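Local coordinates for histidine--tRNA ligase (Thermus thermophilus, PDB 1ADY), which catalyses the ATP-dependent attachment of L-histidine to its cognate tRNA(His), releasing AMP and diphosphate, at residues T58-K63 with R259-Y264; T77-G82 with A107-R112; A84-A89 with N128-G133. All blocks are in the same frame, centred on the assembly; numbering follows the deposited sequence.

Contact 1: T58-K63 with R259-Y264; sequences TDIVRK and RGLDYY. With HAM (histidyl-adenosine monophosphate), chain F.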
loop_
_atom_site.group_PDB
_atom_site.type_symbol
_atom_site.label_atom_id
_atom_site.label_comp_id
_atom_site.label_asym_id
_atom_site.label_seq_id
_atom_site.Cartn_x
_atom_site.Cartn_y
_atom_site.Cartn_z
ATOM N N THR A 58 15.802 4.770 -22.951
ATOM C CA THR A 58 16.100 5.199 -21.588
ATOM C C THR A 58 16.810 4.154 -20.734
ATOM O O THR A 58 16.633 2.950 -20.931
ATOM C CB THR A 58 14.825 5.662 -20.854
ATOM O OG1 THR A 58 15.172 6.145 -19.548
ATOM C CG2 THR A 58 13.828 4.534 -20.728
ATOM N N ASP A 59 17.572 4.628 -19.751
ATOM C CA ASP A 59 18.312 3.763 -18.834
ATOM C C ASP A 59 17.370 2.815 -18.119
ATOM O O ASP A 59 17.668 1.635 -17.944
ATOM C CB ASP A 59 19.035 4.597 -17.783
ATOM C CG ASP A 59 20.090 5.478 -18.377
ATOM O OD1 ASP A 59 19.772 6.210 -19.345
ATOM O OD2 ASP A 59 21.236 5.433 -17.875
ATOM N N ILE A 60 16.233 3.357 -17.700
ATOM C CA ILE A 60 15.214 2.595 -17.001
ATOM C C ILE A 60 14.878 1.341 -17.801
ATOM O O ILE A 60 15.116 0.226 -17.343
ATOM C CB ILE A 60 13.937 3.448 -16.794
ATOM C CG1 ILE A 60 14.278 4.704 -15.987
ATOM C CG2 ILE A 60 12.863 2.640 -16.086
ATOM C CD1 ILE A 60 13.118 5.645 -15.792
ATOM N N VAL A 61 14.394 1.532 -19.022
ATOM C CA VAL A 61 14.015 0.420 -19.884
ATOM C C VAL A 61 15.193 -0.477 -20.251
ATOM O O VAL A 61 15.111 -1.701 -20.151
ATOM C CB VAL A 61 13.337 0.930 -21.176
ATOM C CG1 VAL A 61 13.057 -0.224 -22.131
ATOM C CG2 VAL A 61 12.044 1.638 -20.832
ATOM N N ARG A 62 16.305 0.139 -20.626
ATOM C CA ARG A 62 17.485 -0.605 -21.041
ATOM C C ARG A 62 18.228 -1.439 -20.003
ATOM O O ARG A 62 18.805 -2.471 -20.353
ATOM C CB ARG A 62 18.469 0.325 -21.753
ATOM C CG ARG A 62 18.071 0.671 -23.182
ATOM C CD ARG A 62 19.063 1.629 -23.817
ATOM N NE ARG A 62 20.430 1.107 -23.804
ATOM C CZ ARG A 62 21.417 1.615 -23.070
ATOM N NH1 ARG A 62 21.195 2.660 -22.282
ATOM N NH2 ARG A 62 22.627 1.071 -23.121
ATOM N N LYS A 63 18.218 -1.028 -18.739
ATOM C CA LYS A 63 18.953 -1.790 -17.732
ATOM C C LYS A 63 18.525 -1.633 -16.274
ATOM O O LYS A 63 19.270 -2.019 -15.371
ATOM C CB LYS A 63 20.446 -1.465 -17.841
ATOM C CG LYS A 63 20.771 0.018 -17.685
ATOM C CD LYS A 63 22.260 0.234 -17.476
ATOM C CE LYS A 63 22.591 1.707 -17.296
ATOM N NZ LYS A 63 24.013 1.896 -16.891
ATOM N N ARG A 259 14.575 15.440 -18.948
ATOM C CA ARG A 259 13.980 14.609 -17.930
ATOM C C ARG A 259 14.492 13.185 -18.152
ATOM O O ARG A 259 15.113 12.900 -19.180
ATOM C CB ARG A 259 12.458 14.702 -18.019
ATOM C CG ARG A 259 11.752 14.454 -16.706
ATOM C CD ARG A 259 12.006 15.543 -15.693
ATOM N NE ARG A 259 12.066 15.009 -14.331
ATOM C CZ ARG A 259 11.099 14.316 -13.734
ATOM N NH1 ARG A 259 9.962 14.041 -14.360
ATOM N NH2 ARG A 259 11.246 13.940 -12.472
ATOM N N GLY A 260 14.273 12.309 -17.176
ATOM C CA GLY A 260 14.730 10.935 -17.298
ATOM C C GLY A 260 13.821 10.013 -18.096
ATOM O O GLY A 260 14.073 8.807 -18.167
ATOM N N LEU A 261 12.771 10.564 -18.698
ATOM C CA LEU A 261 11.836 9.757 -19.467
ATOM C C LEU A 261 11.563 10.371 -20.838
ATOM O O LEU A 261 11.417 11.587 -20.963
ATOM C CB LEU A 261 10.540 9.561 -18.675
ATOM C CG LEU A 261 10.725 8.925 -17.288
ATOM C CD1 LEU A 261 11.116 9.967 -16.250
ATOM C CD2 LEU A 261 9.443 8.249 -16.857
ATOM N N ASP A 262 11.483 9.521 -21.861
ATOM C CA ASP A 262 11.258 9.959 -23.238
ATOM C C ASP A 262 9.843 10.307 -23.669
ATOM O O ASP A 262 9.661 10.799 -24.781
ATOM C CB ASP A 262 11.818 8.933 -24.223
ATOM C CG ASP A 262 13.327 8.918 -24.255
ATOM O OD1 ASP A 262 13.938 9.798 -23.603
ATOM O OD2 ASP A 262 13.894 8.029 -24.937
ATOM N N TYR A 263 8.841 10.036 -22.834
ATOM C CA TYR A 263 7.462 10.347 -23.213
ATOM C C TYR A 263 7.097 11.823 -23.052
ATOM O O TYR A 263 6.021 12.261 -23.472
ATOM C CB TYR A 263 6.457 9.441 -22.481
ATOM C CG TYR A 263 6.530 9.447 -20.965
ATOM C CD1 TYR A 263 6.376 10.628 -20.235
ATOM C CD2 TYR A 263 6.705 8.263 -20.261
ATOM C CE1 TYR A 263 6.392 10.624 -18.844
ATOM C CE2 TYR A 263 6.722 8.249 -18.872
ATOM C CZ TYR A 263 6.562 9.432 -18.169
ATOM O OH TYR A 263 6.567 9.419 -16.791
ATOM N N TYR A 264 8.006 12.581 -22.445
ATOM C CA TYR A 264 7.803 14.004 -22.215
ATOM C C TYR A 264 7.780 14.845 -23.474
ATOM O O TYR A 264 8.612 14.687 -24.369
ATOM C CB TYR A 264 8.874 14.559 -21.280
ATOM C CG TYR A 264 8.676 14.147 -19.853
ATOM C CD1 TYR A 264 7.601 14.635 -19.112
ATOM C CD2 TYR A 264 9.548 13.255 -19.240
ATOM C CE1 TYR A 264 7.402 14.243 -17.796
ATOM C CE2 TYR A 264 9.357 12.857 -17.925
ATOM C CZ TYR A 264 8.287 13.356 -17.211
ATOM O OH TYR A 264 8.122 12.976 -15.906
HETATM P P HAM F . 11.169 10.346 -12.207
HETATM O O1P HAM F . 11.588 9.090 -12.864
HETATM O O2P HAM F . 12.020 11.521 -12.492
HETATM O O3P HAM F . 9.627 10.596 -12.589
HETATM O "O5'" HAM F . 11.203 10.228 -10.612
HETATM C "C5'" HAM F . 10.479 11.185 -9.840
HETATM C "C4'" HAM F . 10.871 11.136 -8.376
HETATM O "O4'" HAM F . 10.884 9.773 -7.920
HETATM C "C3'" HAM F . 12.283 11.635 -8.147
HETATM O "O3'" HAM F . 12.401 13.055 -8.031
HETATM C "C2'" HAM F . 12.562 11.010 -6.795
HETATM O "O2'" HAM F . 11.973 11.756 -5.712
HETATM C "C1'" HAM F . 11.908 9.642 -6.927
HETATM N N9 HAM F . 12.817 8.537 -7.295
HETATM C C8 HAM F . 13.164 8.130 -8.529
HETATM N N7 HAM F . 14.091 7.163 -8.494
HETATM C C5 HAM F . 14.285 6.992 -7.185
HETATM C C6 HAM F . 15.200 6.090 -6.620
HETATM N N6 HAM F . 15.953 5.335 -7.372
HETATM N N1 HAM F . 15.230 6.043 -5.271
HETATM C C2 HAM F . 14.453 6.840 -4.538
HETATM N N3 HAM F . 13.611 7.725 -5.075
HETATM C C4 HAM F . 13.515 7.798 -6.423
HETATM C C HAM F . 8.520 9.740 -12.907
HETATM O O HAM F . 8.512 8.583 -12.523
HETATM C CA HAM F . 7.368 10.243 -13.772
HETATM N N HAM F . 6.512 9.144 -14.172
HETATM C CB HAM F . 6.546 11.301 -13.019
HETATM C CG HAM F . 5.390 11.826 -13.814
HETATM C CD2 HAM F . 4.054 11.717 -13.625
HETATM N ND1 HAM F . 5.553 12.469 -15.023
HETATM C CE1 HAM F . 4.368 12.706 -15.555
HETATM N NE2 HAM F . 3.441 12.254 -14.731
#

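Contact 2: T77-G82 with A107-R112; sequences TLRPEG and AGPMFR. With HAM (histidyl-adenosine monophosphate), chain F.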
loop_
_atom_site.group_PDB
_atom_site.type_symbol
_atom_site.label_atom_id
_atom_site.label_comp_id
_atom_site.label_asym_id
_atom_site.label_seq_id
_atom_site.Cartn_x
_atom_site.Cartn_y
_atom_site.Cartn_z
ATOM N N THR A 77 6.822 -6.939 -15.979
ATOM C CA THR A 77 7.848 -6.117 -15.357
ATOM C C THR A 77 7.323 -5.366 -14.137
ATOM O O THR A 77 6.181 -4.886 -14.111
ATOM C CB THR A 77 8.454 -5.117 -16.358
ATOM O OG1 THR A 77 8.996 -5.831 -17.475
ATOM C CG2 THR A 77 9.567 -4.322 -15.711
ATOM N N LEU A 78 8.155 -5.328 -13.103
ATOM C CA LEU A 78 7.845 -4.638 -11.865
ATOM C C LEU A 78 7.828 -3.151 -12.160
ATOM O O LEU A 78 8.837 -2.584 -12.576
ATOM C CB LEU A 78 8.915 -4.941 -10.815
ATOM C CG LEU A 78 8.555 -5.882 -9.659
ATOM C CD1 LEU A 78 7.840 -7.116 -10.176
ATOM C CD2 LEU A 78 9.811 -6.257 -8.889
ATOM N N ARG A 79 6.662 -2.542 -11.981
ATOM C CA ARG A 79 6.459 -1.118 -12.217
ATOM C C ARG A 79 7.580 -0.213 -11.693
ATOM O O ARG A 79 7.841 -0.158 -10.487
ATOM C CB ARG A 79 5.100 -0.703 -11.638
ATOM C CG ARG A 79 5.030 0.690 -11.059
ATOM C CD ARG A 79 4.561 0.643 -9.613
ATOM N NE ARG A 79 3.119 0.443 -9.504
ATOM C CZ ARG A 79 2.426 0.612 -8.382
ATOM N NH1 ARG A 79 3.039 0.985 -7.266
ATOM N NH2 ARG A 79 1.112 0.429 -8.384
ATOM N N PRO A 80 8.297 0.462 -12.609
ATOM C CA PRO A 80 9.397 1.371 -12.262
ATOM C C PRO A 80 8.931 2.826 -12.159
ATOM O O PRO A 80 9.619 3.665 -11.570
ATOM C CB PRO A 80 10.352 1.190 -13.436
ATOM C CG PRO A 80 9.422 1.056 -14.584
ATOM C CD PRO A 80 8.313 0.151 -14.053
ATOM N N GLU A 81 7.749 3.103 -12.712
ATOM C CA GLU A 81 7.168 4.439 -12.737
ATOM C C GLU A 81 5.666 4.317 -13.007
ATOM O O GLU A 81 5.226 3.349 -13.620
ATOM C CB GLU A 81 7.901 5.276 -13.797
ATOM C CG GLU A 81 7.101 6.339 -14.496
ATOM C CD GLU A 81 6.456 5.848 -15.770
ATOM O OE1 GLU A 81 7.003 4.932 -16.418
ATOM O OE2 GLU A 81 5.398 6.381 -16.130
ATOM N N GLY A 82 4.890 5.307 -12.575
ATOM C CA GLY A 82 3.445 5.236 -12.727
ATOM C C GLY A 82 2.696 5.766 -13.936
ATOM O O GLY A 82 1.686 5.190 -14.330
ATOM N N ALA A 107 -0.435 6.393 -4.358
ATOM C CA ALA A 107 0.838 6.365 -3.645
ATOM C C ALA A 107 1.183 4.891 -3.518
ATOM O O ALA A 107 0.334 4.087 -3.116
ATOM C CB ALA A 107 0.699 6.992 -2.267
ATOM N N GLY A 108 2.393 4.518 -3.913
ATOM C CA GLY A 108 2.772 3.121 -3.821
ATOM C C GLY A 108 4.242 2.890 -4.079
ATOM O O GLY A 108 5.013 3.845 -4.218
ATOM N N PRO A 109 4.678 1.627 -4.056
ATOM C CA PRO A 109 6.084 1.302 -4.295
ATOM C C PRO A 109 6.433 1.229 -5.781
ATOM O O PRO A 109 5.599 0.863 -6.613
ATOM C CB PRO A 109 6.225 -0.057 -3.616
ATOM C CG PRO A 109 4.891 -0.693 -3.884
ATOM C CD PRO A 109 3.930 0.444 -3.592
ATOM N N MET A 110 7.670 1.599 -6.098
ATOM C CA MET A 110 8.178 1.563 -7.460
ATOM C C MET A 110 9.487 0.798 -7.362
ATOM O O MET A 110 10.200 0.912 -6.361
ATOM C CB MET A 110 8.446 2.969 -7.978
ATOM C CG MET A 110 7.222 3.852 -8.097
ATOM S SD MET A 110 6.103 3.337 -9.401
ATOM C CE MET A 110 4.614 4.211 -8.919
ATOM N N PHE A 111 9.818 0.054 -8.407
ATOM C CA PHE A 111 11.026 -0.759 -8.400
ATOM C C PHE A 111 11.943 -0.472 -9.576
ATOM O O PHE A 111 11.556 -0.613 -10.743
ATOM C CB PHE A 111 10.634 -2.237 -8.391
ATOM C CG PHE A 111 9.381 -2.515 -7.608
ATOM C CD1 PHE A 111 9.440 -2.746 -6.235
ATOM C CD2 PHE A 111 8.137 -2.479 -8.236
ATOM C CE1 PHE A 111 8.282 -2.932 -5.498
ATOM C CE2 PHE A 111 6.970 -2.664 -7.508
ATOM C CZ PHE A 111 7.039 -2.890 -6.135
ATOM N N ARG A 112 13.173 -0.094 -9.251
ATOM C CA ARG A 112 14.183 0.214 -10.250
ATOM C C ARG A 112 15.443 -0.582 -9.954
ATOM O O ARG A 112 16.035 -0.447 -8.884
ATOM C CB ARG A 112 14.504 1.712 -10.266
ATOM C CG ARG A 112 14.205 2.380 -11.599
ATOM C CD ARG A 112 12.942 3.210 -11.540
ATOM N NE ARG A 112 13.230 4.581 -11.128
ATOM C CZ ARG A 112 12.551 5.649 -11.544
ATOM N NH1 ARG A 112 11.528 5.519 -12.381
ATOM N NH2 ARG A 112 12.937 6.858 -11.165
HETATM P P HAM F . 11.169 10.346 -12.207
HETATM O O1P HAM F . 11.588 9.090 -12.864
HETATM O O2P HAM F . 12.020 11.521 -12.492
HETATM O O3P HAM F . 9.627 10.596 -12.589
HETATM O "O5'" HAM F . 11.203 10.228 -10.612
HETATM C "C5'" HAM F . 10.479 11.185 -9.840
HETATM C "C4'" HAM F . 10.871 11.136 -8.376
HETATM O "O4'" HAM F . 10.884 9.773 -7.920
HETATM C "C3'" HAM F . 12.283 11.635 -8.147
HETATM O "O3'" HAM F . 12.401 13.055 -8.031
HETATM C "C2'" HAM F . 12.562 11.010 -6.795
HETATM O "O2'" HAM F . 11.973 11.756 -5.712
HETATM C "C1'" HAM F . 11.908 9.642 -6.927
HETATM N N9 HAM F . 12.817 8.537 -7.295
HETATM C C8 HAM F . 13.164 8.130 -8.529
HETATM N N7 HAM F . 14.091 7.163 -8.494
HETATM C C5 HAM F . 14.285 6.992 -7.185
HETATM C C6 HAM F . 15.200 6.090 -6.620
HETATM N N6 HAM F . 15.953 5.335 -7.372
HETATM N N1 HAM F . 15.230 6.043 -5.271
HETATM C C2 HAM F . 14.453 6.840 -4.538
HETATM N N3 HAM F . 13.611 7.725 -5.075
HETATM C C4 HAM F . 13.515 7.798 -6.423
HETATM C C HAM F . 8.520 9.740 -12.907
HETATM O O HAM F . 8.512 8.583 -12.523
HETATM C CA HAM F . 7.368 10.243 -13.772
HETATM N N HAM F . 6.512 9.144 -14.172
HETATM C CB HAM F . 6.546 11.301 -13.019
HETATM C CG HAM F . 5.390 11.826 -13.814
HETATM C CD2 HAM F . 4.054 11.717 -13.625
HETATM N ND1 HAM F . 5.553 12.469 -15.023
HETATM C CE1 HAM F . 4.368 12.706 -15.555
HETATM N NE2 HAM F . 3.441 12.254 -14.731
#

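Contact 3: A84-A89 with N128-G133; sequences AAMVRA and NYEALG. With HAM (histidyl-adenosine monophosphate), chain F.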
loop_
_atom_site.group_PDB
_atom_site.type_symbol
_atom_site.label_atom_id
_atom_site.label_comp_id
_atom_site.label_asym_id
_atom_site.label_seq_id
_atom_site.Cartn_x
_atom_site.Cartn_y
_atom_site.Cartn_z
ATOM N N ALA A 84 2.894 5.751 -17.335
ATOM C CA ALA A 84 2.552 4.820 -18.392
ATOM C C ALA A 84 1.367 3.958 -17.956
ATOM O O ALA A 84 0.382 3.817 -18.687
ATOM C CB ALA A 84 3.750 3.958 -18.722
ATOM N N ALA A 85 1.427 3.461 -16.725
ATOM C CA ALA A 85 0.370 2.623 -16.173
ATOM C C ALA A 85 -0.941 3.386 -16.087
ATOM O O ALA A 85 -1.992 2.877 -16.482
ATOM C CB ALA A 85 0.769 2.109 -14.796
ATOM N N MET A 86 -0.876 4.615 -15.585
ATOM C CA MET A 86 -2.066 5.450 -15.448
ATOM C C MET A 86 -2.730 5.644 -16.805
ATOM O O MET A 86 -3.959 5.602 -16.927
ATOM C CB MET A 86 -1.698 6.804 -14.840
ATOM C CG MET A 86 -1.178 6.715 -13.417
ATOM S SD MET A 86 -2.494 6.415 -12.228
ATOM C CE MET A 86 -2.305 7.886 -11.166
ATOM N N VAL A 87 -1.905 5.815 -17.830
ATOM C CA VAL A 87 -2.402 6.006 -19.181
ATOM C C VAL A 87 -3.017 4.707 -19.690
ATOM O O VAL A 87 -4.066 4.710 -20.346
ATOM C CB VAL A 87 -1.276 6.459 -20.112
ATOM C CG1 VAL A 87 -1.793 6.603 -21.520
ATOM C CG2 VAL A 87 -0.704 7.778 -19.621
ATOM N N ARG A 88 -2.371 3.599 -19.352
ATOM C CA ARG A 88 -2.829 2.269 -19.743
ATOM C C ARG A 88 -4.221 2.068 -19.151
ATOM O O ARG A 88 -5.150 1.618 -19.828
ATOM C CB ARG A 88 -1.847 1.217 -19.203
ATOM C CG ARG A 88 -2.061 -0.226 -19.673
ATOM C CD ARG A 88 -3.074 -0.977 -18.821
ATOM N NE ARG A 88 -2.696 -0.991 -17.408
ATOM C CZ ARG A 88 -3.570 -1.002 -16.406
ATOM N NH1 ARG A 88 -4.873 -1.006 -16.653
ATOM N NH2 ARG A 88 -3.141 -0.971 -15.152
ATOM N N ALA A 89 -4.361 2.450 -17.889
ATOM C CA ALA A 89 -5.621 2.327 -17.181
ATOM C C ALA A 89 -6.672 3.214 -17.821
ATOM O O ALA A 89 -7.808 2.789 -18.023
ATOM C CB ALA A 89 -5.435 2.698 -15.722
ATOM N N ASN A 128 1.862 9.905 -6.926
ATOM C CA ASN A 128 1.749 10.195 -8.344
ATOM C C ASN A 128 0.458 10.900 -8.707
ATOM O O ASN A 128 -0.622 10.428 -8.360
ATOM C CB ASN A 128 1.853 8.870 -9.109
ATOM C CG ASN A 128 2.042 9.061 -10.598
ATOM O OD1 ASN A 128 3.167 9.007 -11.103
ATOM N ND2 ASN A 128 0.937 9.222 -11.321
ATOM N N TYR A 129 0.574 12.011 -9.434
ATOM C CA TYR A 129 -0.583 12.790 -9.879
ATOM C C TYR A 129 -0.618 12.857 -11.402
ATOM O O TYR A 129 0.423 13.030 -12.035
ATOM C CB TYR A 129 -0.541 14.207 -9.311
ATOM C CG TYR A 129 -1.546 15.128 -9.949
ATOM C CD1 TYR A 129 -2.905 15.007 -9.674
ATOM C CD2 TYR A 129 -1.140 16.106 -10.850
ATOM C CE1 TYR A 129 -3.845 15.839 -10.288
ATOM C CE2 TYR A 129 -2.066 16.944 -11.470
ATOM C CZ TYR A 129 -3.418 16.807 -11.186
ATOM O OH TYR A 129 -4.337 17.632 -11.797
ATOM N N GLU A 130 -1.825 12.807 -11.966
ATOM C CA GLU A 130 -2.043 12.819 -13.409
ATOM C C GLU A 130 -3.283 13.616 -13.805
ATOM O O GLU A 130 -4.293 13.613 -13.096
ATOM C CB GLU A 130 -2.212 11.374 -13.897
ATOM C CG GLU A 130 -1.215 10.906 -14.947
ATOM C CD GLU A 130 0.229 11.019 -14.495
ATOM O OE1 GLU A 130 0.708 12.162 -14.366
ATOM O OE2 GLU A 130 0.895 9.983 -14.290
ATOM N N ALA A 131 -3.199 14.291 -14.947
ATOM C CA ALA A 131 -4.308 15.080 -15.490
ATOM C C ALA A 131 -4.376 14.730 -16.972
ATOM O O ALA A 131 -3.566 15.203 -17.773
ATOM C CB ALA A 131 -4.048 16.570 -15.302
ATOM N N LEU A 132 -5.326 13.876 -17.332
ATOM C CA LEU A 132 -5.461 13.418 -18.711
ATOM C C LEU A 132 -6.666 13.956 -19.482
ATOM O O LEU A 132 -7.711 14.257 -18.900
ATOM C CB LEU A 132 -5.491 11.889 -18.729
ATOM C CG LEU A 132 -4.291 11.211 -18.070
ATOM C CD1 LEU A 132 -4.635 9.801 -17.656
ATOM C CD2 LEU A 132 -3.121 11.213 -19.022
ATOM N N GLY A 133 -6.507 14.068 -20.799
ATOM C CA GLY A 133 -7.583 14.531 -21.655
ATOM C C GLY A 133 -7.569 15.968 -22.150
ATOM O O GLY A 133 -8.506 16.368 -22.838
HETATM P P HAM F . 11.169 10.346 -12.207
HETATM O O1P HAM F . 11.588 9.090 -12.864
HETATM O O2P HAM F . 12.020 11.521 -12.492
HETATM O O3P HAM F . 9.627 10.596 -12.589
HETATM O "O5'" HAM F . 11.203 10.228 -10.612
HETATM C "C5'" HAM F . 10.479 11.185 -9.840
HETATM C "C4'" HAM F . 10.871 11.136 -8.376
HETATM O "O4'" HAM F . 10.884 9.773 -7.920
HETATM C "C3'" HAM F . 12.283 11.635 -8.147
HETATM O "O3'" HAM F . 12.401 13.055 -8.031
HETATM C "C2'" HAM F . 12.562 11.010 -6.795
HETATM O "O2'" HAM F . 11.973 11.756 -5.712
HETATM C "C1'" HAM F . 11.908 9.642 -6.927
HETATM N N9 HAM F . 12.817 8.537 -7.295
HETATM C C8 HAM F . 13.164 8.130 -8.529
HETATM N N7 HAM F . 14.091 7.163 -8.494
HETATM C C5 HAM F . 14.285 6.992 -7.185
HETATM C C6 HAM F . 15.200 6.090 -6.620
HETATM N N6 HAM F . 15.953 5.335 -7.372
HETATM N N1 HAM F . 15.230 6.043 -5.271
HETATM C C2 HAM F . 14.453 6.840 -4.538
HETATM N N3 HAM F . 13.611 7.725 -5.075
HETATM C C4 HAM F . 13.515 7.798 -6.423
HETATM C C HAM F . 8.520 9.740 -12.907
HETATM O O HAM F . 8.512 8.583 -12.523
HETATM C CA HAM F . 7.368 10.243 -13.772
HETATM N N HAM F . 6.512 9.144 -14.172
HETATM C CB HAM F . 6.546 11.301 -13.019
HETATM C CG HAM F . 5.390 11.826 -13.814
HETATM C CD2 HAM F . 4.054 11.717 -13.625
HETATM N ND1 HAM F . 5.553 12.469 -15.023
HETATM C CE1 HAM F . 4.368 12.706 -15.555
HETATM N NE2 HAM F . 3.441 12.254 -14.731
#

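Contact 1: T58-K63 with R259-Y264
Thr-58 and Gly-260 meet where the start of helix 59-63 faces the loop 259-264. The hydroxyl OG1 of Thr-58, anti to the backbone N (chi1 -177°), donates a hydrogen bond of 3.2 Å to Gly-260 O, approaching somewhat tilted from the carbonyl plane. Two residues on, Ile-60, whose CB points toward the loop, packs CD1 against Leu-261 CG at 4.3 Å. Asp-262 also points its CB toward the helix start, but its carboxylate pairs with Arg-204. The loop Arg-Gly-Leu-Asp-Tyr-Tyr is the signature known as the histidine A motif of histidyl-tRNA synthetases, and here it holds the histidyl-adenylate. Tyr-263 and Tyr-264 are turned against each other, with CE1 of Tyr-263 standing 3.7 Å above the centre of the Tyr-264 ring. Leu-261 helps to fix both: its CB lies over a face of Tyr-263 near the rim, while CD1 sits at the edge of Tyr-264 in the plane of that ring. The two hydroxyls grip different ends of the histidyl moiety. Tyr-263 OH accepts a 2.6 Å bond from the amino N of the adenylate, which lies near the plane of the phenol ring. Tyr-264 OH donates to the imidazole ND1 at 2.8 Å. Arg-259, bent along its chain and paired with Glu-270 through NE, brings one face of its guanidinium to phosphate oxygen O2P.

Contact 2: T77-G82 with A107-R112
Arg-79 hydrogen-bonds to segment 107-112 twice, once through its backbone and once through its guanidinium. Its carbonyl O accepts a nearly straight bond from Phe-111 N at 2.9 Å. Bends at chi2 and chi3 carry the side chain past Met-110, and NH1 then donates to Pro-109 O at 2.6 Å, with that oxygen near the guanidinium plane. Beside these bonds, Pro-80 CA makes a CH...O contact of 3.3 Å with Phe-111 O. Among the apolar contacts, Leu-78 sets CD2 over one face of the Phe-111 ring, CG and CD of Arg-79 cross the sulfur of Met-110, and Pro-80 CB meets Arg-112 CD. With an alanine in place of Arg-79, Pro-109 O is likely to lose its side-chain donor and the Met-110 thioether its neighbour. The charged interaction is with the ligand: Arg-112, the arginine of class II motif 2, donates from NH2 to O1P of the adenylate at 3.1 Å. Glu-81 OE2 caps Ala-84 N at the start of the following helix. The crossing joins the end of strand 75-78 to strand 102-111, between helix 47-54 on Arg-79 and Pro-80 and strand 123-132 beside Met-110, while Phe-44 of the second subunit packs on Leu-78.

Contact 3: A84-A89 with N128-G133
Two first torsions bring Met-86 and Asn-128 together: Met-86 swings CG anti to the carbonyl carbon (chi1 -65°), and Asn-128 sets its amide anti to the backbone N (chi1 -168°). Further bends at chi2 and chi3 turn the thioether of Met-86 so that the two side chains run past each other in opposite directions and the methyl CE reaches Asn-128 ND2 at 3.5 Å. Glu-130, the next residue on this side of strand 123-132, is crossed by the base of the same methionine, whose CG lies 4.0 Å from Glu-130 OE2. The amide and the carboxylate are tied to each other as well: Asn-128 ND2 donates a nearly straight bond to Glu-130 OE2 at 3.1 Å. That bond leaves close to the amide plane but meets the carboxylate oxygen from well above its plane. OE2 has a further, weak bond from Thr-83, just before segment 84-89. These neighbours help to fix the rotation of the carboxylate and present OE1 to the ligand, where it accepts a bond of 2.8 Å from the imidazole NE2 of the histidyl-adenylate. Farther along, Val-87 CG2 packs on Leu-132 CD2 at 4.2 Å. Leu-104 and Met-106 of strand 102-111 extend the packing round Met-86, and Leu-291 and Ser-292 of helix 291-294 reach Val-87. Helix 84-89 runs across the strand at -44°, with 9.8 Å between the axes. Also from the helix, Arg-88 bridges to Asp-11 of the second subunit. The arrangement belongs to the class II synthetase catalytic fold, in which strand 123-132 of motif 2 supplies residues to the floor of the amino acid pocket, here the glutamate that receives the histidine side chain.

All three contacts are buried in the catalytic domain, and each touches the histidyl-adenylate: contacts 1 and 3 meet at the imidazole, contacts 1 and 2 at the phosphate. Contact 1, with partly exposed residues in its loop, is the smallest: it joins a short helix to a loop, and its strongest chemistry goes to the ligand. Contact 2 is the largest, mixing backbone bonds with arginine and apolar contacts. Contact 3 is helix-on-sheet packing with a polar end. Contacts 2 and 3 share the sheet through neighbouring strands 102-111 and 123-132, and both touch the second subunit. Contact 1 meets contact 2 where Ile-60 lies beside Pro-80 and Arg-112, but does not touch contact 3.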